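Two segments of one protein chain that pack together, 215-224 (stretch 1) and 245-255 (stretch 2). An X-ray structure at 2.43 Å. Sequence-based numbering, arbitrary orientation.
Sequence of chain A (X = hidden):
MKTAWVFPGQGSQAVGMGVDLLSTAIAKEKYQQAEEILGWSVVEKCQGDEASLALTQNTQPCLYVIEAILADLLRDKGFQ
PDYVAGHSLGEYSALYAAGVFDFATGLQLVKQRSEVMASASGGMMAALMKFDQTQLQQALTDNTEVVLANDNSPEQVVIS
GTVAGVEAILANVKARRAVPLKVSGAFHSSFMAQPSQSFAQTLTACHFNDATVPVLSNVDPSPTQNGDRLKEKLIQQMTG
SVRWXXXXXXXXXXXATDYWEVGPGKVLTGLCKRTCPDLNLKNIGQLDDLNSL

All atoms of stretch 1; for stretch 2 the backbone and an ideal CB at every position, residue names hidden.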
# COMPACT_ATOMS: atom_id res chain seq x y z
N VAL A 215 -10.34 10.25 1.41
CA VAL A 215 -9.42 9.23 0.95
C VAL A 215 -8.81 9.64 -0.38
O VAL A 215 -9.55 9.99 -1.30
CB VAL A 215 -10.13 7.87 0.78
CG1 VAL A 215 -9.12 6.73 0.55
CG2 VAL A 215 -11.04 7.59 1.98
N LEU A 216 -7.48 9.60 -0.49
CA LEU A 216 -6.84 9.80 -1.79
C LEU A 216 -6.40 8.47 -2.39
O LEU A 216 -5.41 7.88 -1.97
CB LEU A 216 -5.64 10.75 -1.69
CG LEU A 216 -5.93 12.23 -1.40
CD1 LEU A 216 -6.52 12.48 -0.01
CD2 LEU A 216 -4.67 13.06 -1.59
N SER A 217 -7.14 7.99 -3.39
CA SER A 217 -6.90 6.66 -3.93
C SER A 217 -5.78 6.55 -4.98
O SER A 217 -5.50 7.49 -5.73
CB SER A 217 -8.19 6.14 -4.51
OG SER A 217 -9.21 6.30 -3.54
N ASN A 218 -5.15 5.37 -5.03
CA ASN A 218 -3.99 5.12 -5.87
C ASN A 218 -4.16 5.48 -7.35
O ASN A 218 -3.26 6.07 -7.95
CB ASN A 218 -3.58 3.63 -5.79
CG ASN A 218 -2.87 3.27 -4.49
OD1 ASN A 218 -2.53 2.10 -4.27
ND2 ASN A 218 -2.66 4.25 -3.61
N VAL A 219 -5.28 5.09 -7.95
CA VAL A 219 -5.46 5.37 -9.38
C VAL A 219 -5.91 6.81 -9.65
O VAL A 219 -5.83 7.27 -10.79
CB VAL A 219 -6.47 4.41 -10.04
CG1 VAL A 219 -5.93 2.99 -10.07
CG2 VAL A 219 -7.84 4.48 -9.35
N ASP A 220 -6.39 7.51 -8.63
CA ASP A 220 -6.87 8.88 -8.81
C ASP A 220 -6.88 9.63 -7.48
O ASP A 220 -7.91 9.69 -6.79
CB ASP A 220 -8.27 8.87 -9.45
CG ASP A 220 -8.92 10.26 -9.51
OD1 ASP A 220 -8.20 11.29 -9.48
OD2 ASP A 220 -10.16 10.31 -9.58
N PRO A 221 -5.73 10.20 -7.11
CA PRO A 221 -5.46 10.75 -5.78
C PRO A 221 -6.09 12.10 -5.53
O PRO A 221 -5.52 12.91 -4.80
CB PRO A 221 -3.94 10.85 -5.74
CG PRO A 221 -3.55 11.01 -7.15
CD PRO A 221 -4.52 10.19 -7.95
N SER A 222 -7.23 12.36 -6.15
CA SER A 222 -8.00 13.53 -5.82
C SER A 222 -8.87 13.13 -4.64
O SER A 222 -9.51 12.08 -4.67
CB SER A 222 -8.84 14.03 -7.00
OG SER A 222 -9.77 13.05 -7.42
N PRO A 223 -8.87 13.96 -3.60
CA PRO A 223 -9.61 13.66 -2.37
C PRO A 223 -11.07 13.39 -2.65
O PRO A 223 -11.67 14.17 -3.38
CB PRO A 223 -9.45 14.94 -1.54
CG PRO A 223 -8.22 15.60 -2.08
CD PRO A 223 -8.17 15.25 -3.53
N THR A 224 -11.62 12.31 -2.11
CA THR A 224 -13.07 12.12 -2.12
C THR A 224 -13.53 11.28 -0.94
O THR A 224 -12.73 10.65 -0.27
CB THR A 224 -13.59 11.45 -3.39
OG1 THR A 224 -15.00 11.22 -3.25
CG2 THR A 224 -12.91 10.13 -3.62
N UNK A 245 3.39 9.66 -5.89
CA UNK A 245 3.97 11.00 -6.02
C UNK A 245 2.88 12.06 -5.98
O UNK A 245 2.91 12.97 -5.15
CB UNK A 245 4.77 11.12 -7.32
N UNK A 246 1.89 11.92 -6.86
CA UNK A 246 0.76 12.84 -6.94
C UNK A 246 -0.07 12.82 -5.67
O UNK A 246 -0.77 13.79 -5.36
CB UNK A 246 -0.12 12.50 -8.14
N UNK A 247 -0.01 11.72 -4.94
CA UNK A 247 -0.78 11.63 -3.72
C UNK A 247 -0.22 12.62 -2.71
O UNK A 247 -0.96 13.40 -2.09
CB UNK A 247 -0.76 10.21 -3.16
N UNK A 248 1.11 12.62 -2.59
CA UNK A 248 1.81 13.50 -1.66
C UNK A 248 1.67 14.98 -2.02
O UNK A 248 1.47 15.83 -1.13
CB UNK A 248 3.29 13.12 -1.61
N UNK A 249 1.77 15.29 -3.30
CA UNK A 249 1.61 16.67 -3.77
C UNK A 249 0.21 17.18 -3.48
O UNK A 249 0.04 18.32 -3.03
CB UNK A 249 1.90 16.77 -5.27
N UNK A 250 -0.80 16.33 -3.73
CA UNK A 250 -2.19 16.69 -3.46
C UNK A 250 -2.44 16.97 -2.00
O UNK A 250 -3.22 17.86 -1.64
CB UNK A 250 -3.13 15.58 -3.93
N UNK A 251 -1.77 16.19 -1.16
CA UNK A 251 -1.86 16.34 0.28
C UNK A 251 -1.34 17.70 0.68
O UNK A 251 -2.08 18.51 1.24
CB UNK A 251 -1.09 15.23 1.00
N UNK A 252 -0.07 17.95 0.37
CA UNK A 252 0.59 19.20 0.70
C UNK A 252 -0.16 20.43 0.24
O UNK A 252 -0.05 21.50 0.85
CB UNK A 252 1.99 19.21 0.09
N UNK A 253 -0.96 20.29 -0.81
CA UNK A 253 -1.63 21.44 -1.41
C UNK A 253 -3.10 21.58 -1.04
O UNK A 253 -3.66 22.68 -1.14
CB UNK A 253 -1.51 21.36 -2.93
N UNK A 254 -3.75 20.51 -0.60
CA UNK A 254 -5.13 20.68 -0.15
C UNK A 254 -5.17 21.12 1.31
O UNK A 254 -6.25 21.39 1.85
CB UNK A 254 -5.92 19.38 -0.33
N UNK A 255 -4.01 21.19 1.95
CA UNK A 255 -3.93 21.70 3.31
C UNK A 255 -3.01 21.00 4.30
O UNK A 255 -2.58 21.61 5.28
CB UNK A 255 -5.34 21.68 3.90

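The 245-255 segment is helical through most of its length and runs roughly antiparallel to the short strand at 215-217, their directions 151° apart and their axes 9.2 Å apart at closest approach. At position 245 the ideal CB has nothing of stretch 1 within reach, so this contact leaves the choice free; the residue is Arg 245.

Position 246 directs its CA-to-CB bond toward stretch 1, with the ideal CB 3.9 Å from Pro 221 CG. An aliphatic stem would cover the proline ring, whatever the chain carries at its end. Glu 246 does this with its CB.

At position 247 the bond points sideways, and the ideal CB lies 4.1 Å from Pro 221 CB and 5.1 Å from Leu 216 CD2. It sits beside the apolar surface of these two residues, which suits a small or branched apolar residue; the carbonyl of Leu 216 and the amide of Asn 218 lie farther off, where a hydroxyl could meet them through a water. Thr 247 combines both characters: its CG2 is 4.2 Å from Leu 216 CB, while its OG1 packs 3.3 Å from Pro 221 CB. A water donates to Thr 247 OG1 (2.8 Å from the water O) and to Leu 216 O (2.5 Å from the water O), and accepts from Asn 218 ND2, bridging the segments.

Positions 248 and 249 have no stretch 1 atom near their ideal CB and are unconstrained here; they are Met 248 and Val 249.

Position 250 points toward stretch 1, its ideal CB 3.7 Å from Pro 221 O and 3.8 Å from Leu 216 CD2. The carbonyl invites a donor on a short side chain, though a small apolar group could also fill the space. Asn 250 supplies the donor: ND2 donates a hydrogen bond to Pro 221 O at 2.5 Å, a short contact with an N-H...O angle of 148°, while its CB packs against Leu 216.

From position 251 the bond leaves sideways, with the ideal CB 4.9 Å from Leu 216 CD2; a branched or longer apolar chain could close that gap. Leu 251 brings its CD2 to 3.7 Å from Leu 216 CD2.

Position 252 has room for a side chain but is Gly 252; 253, also out of reach, is Glu 253. Position 254 points toward stretch 1, its ideal CB 4.8 Å from Pro 223 CG, and several apolar residues would serve. Ile 254 reaches the ring with CD1, 3.5 Å from Pro 223 CG. At 255 the positive phi would jam a CB against the preceding carbonyl, calling for glycine: Gly 255.

Stretch 2 (245-255) RETMVNLGEIG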
# COMPACT_ATOMS: atom_id res chain seq x y z
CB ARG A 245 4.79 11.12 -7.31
CG ARG A 245 5.34 12.53 -7.57
CD ARG A 245 6.08 12.66 -8.92
NE ARG A 245 5.29 12.27 -10.09
CZ ARG A 245 4.38 13.04 -10.69
NH1 ARG A 245 4.11 14.26 -10.23
NH2 ARG A 245 3.72 12.59 -11.75
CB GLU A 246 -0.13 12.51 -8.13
CG GLU A 246 0.48 12.78 -9.50
CD GLU A 246 -0.37 12.22 -10.63
OE1 GLU A 246 -0.22 11.02 -10.95
OE2 GLU A 246 -1.20 12.96 -11.20
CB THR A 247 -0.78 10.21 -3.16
OG1 THR A 247 -1.49 9.36 -4.06
CG2 THR A 247 -1.46 10.19 -1.81
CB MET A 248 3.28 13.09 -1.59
CG MET A 248 3.46 11.73 -0.96
SD MET A 248 5.14 11.16 -0.93
CE MET A 248 5.45 10.97 -2.70
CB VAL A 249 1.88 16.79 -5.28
CG1 VAL A 249 1.76 18.24 -5.72
CG2 VAL A 249 3.26 16.24 -5.63
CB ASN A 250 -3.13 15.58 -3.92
CG ASN A 250 -3.22 15.48 -5.42
OD1 ASN A 250 -2.41 16.06 -6.14
ND2 ASN A 250 -4.20 14.73 -5.91
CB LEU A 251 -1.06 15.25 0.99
CG LEU A 251 -1.70 13.87 1.04
CD1 LEU A 251 -0.82 12.92 1.84
CD2 LEU A 251 -3.10 13.97 1.64
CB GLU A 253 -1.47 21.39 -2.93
CG GLU A 253 -0.01 21.57 -3.36
CD GLU A 253 0.15 21.87 -4.84
OE1 GLU A 253 -0.54 21.23 -5.66
OE2 GLU A 253 0.97 22.76 -5.17
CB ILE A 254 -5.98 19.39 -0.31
CG1 ILE A 254 -5.37 18.22 0.48
CG2 ILE A 254 -6.16 19.04 -1.77
CD1 ILE A 254 -6.23 16.98 0.51
O HOH W 1 -3.30 7.37 -3.13
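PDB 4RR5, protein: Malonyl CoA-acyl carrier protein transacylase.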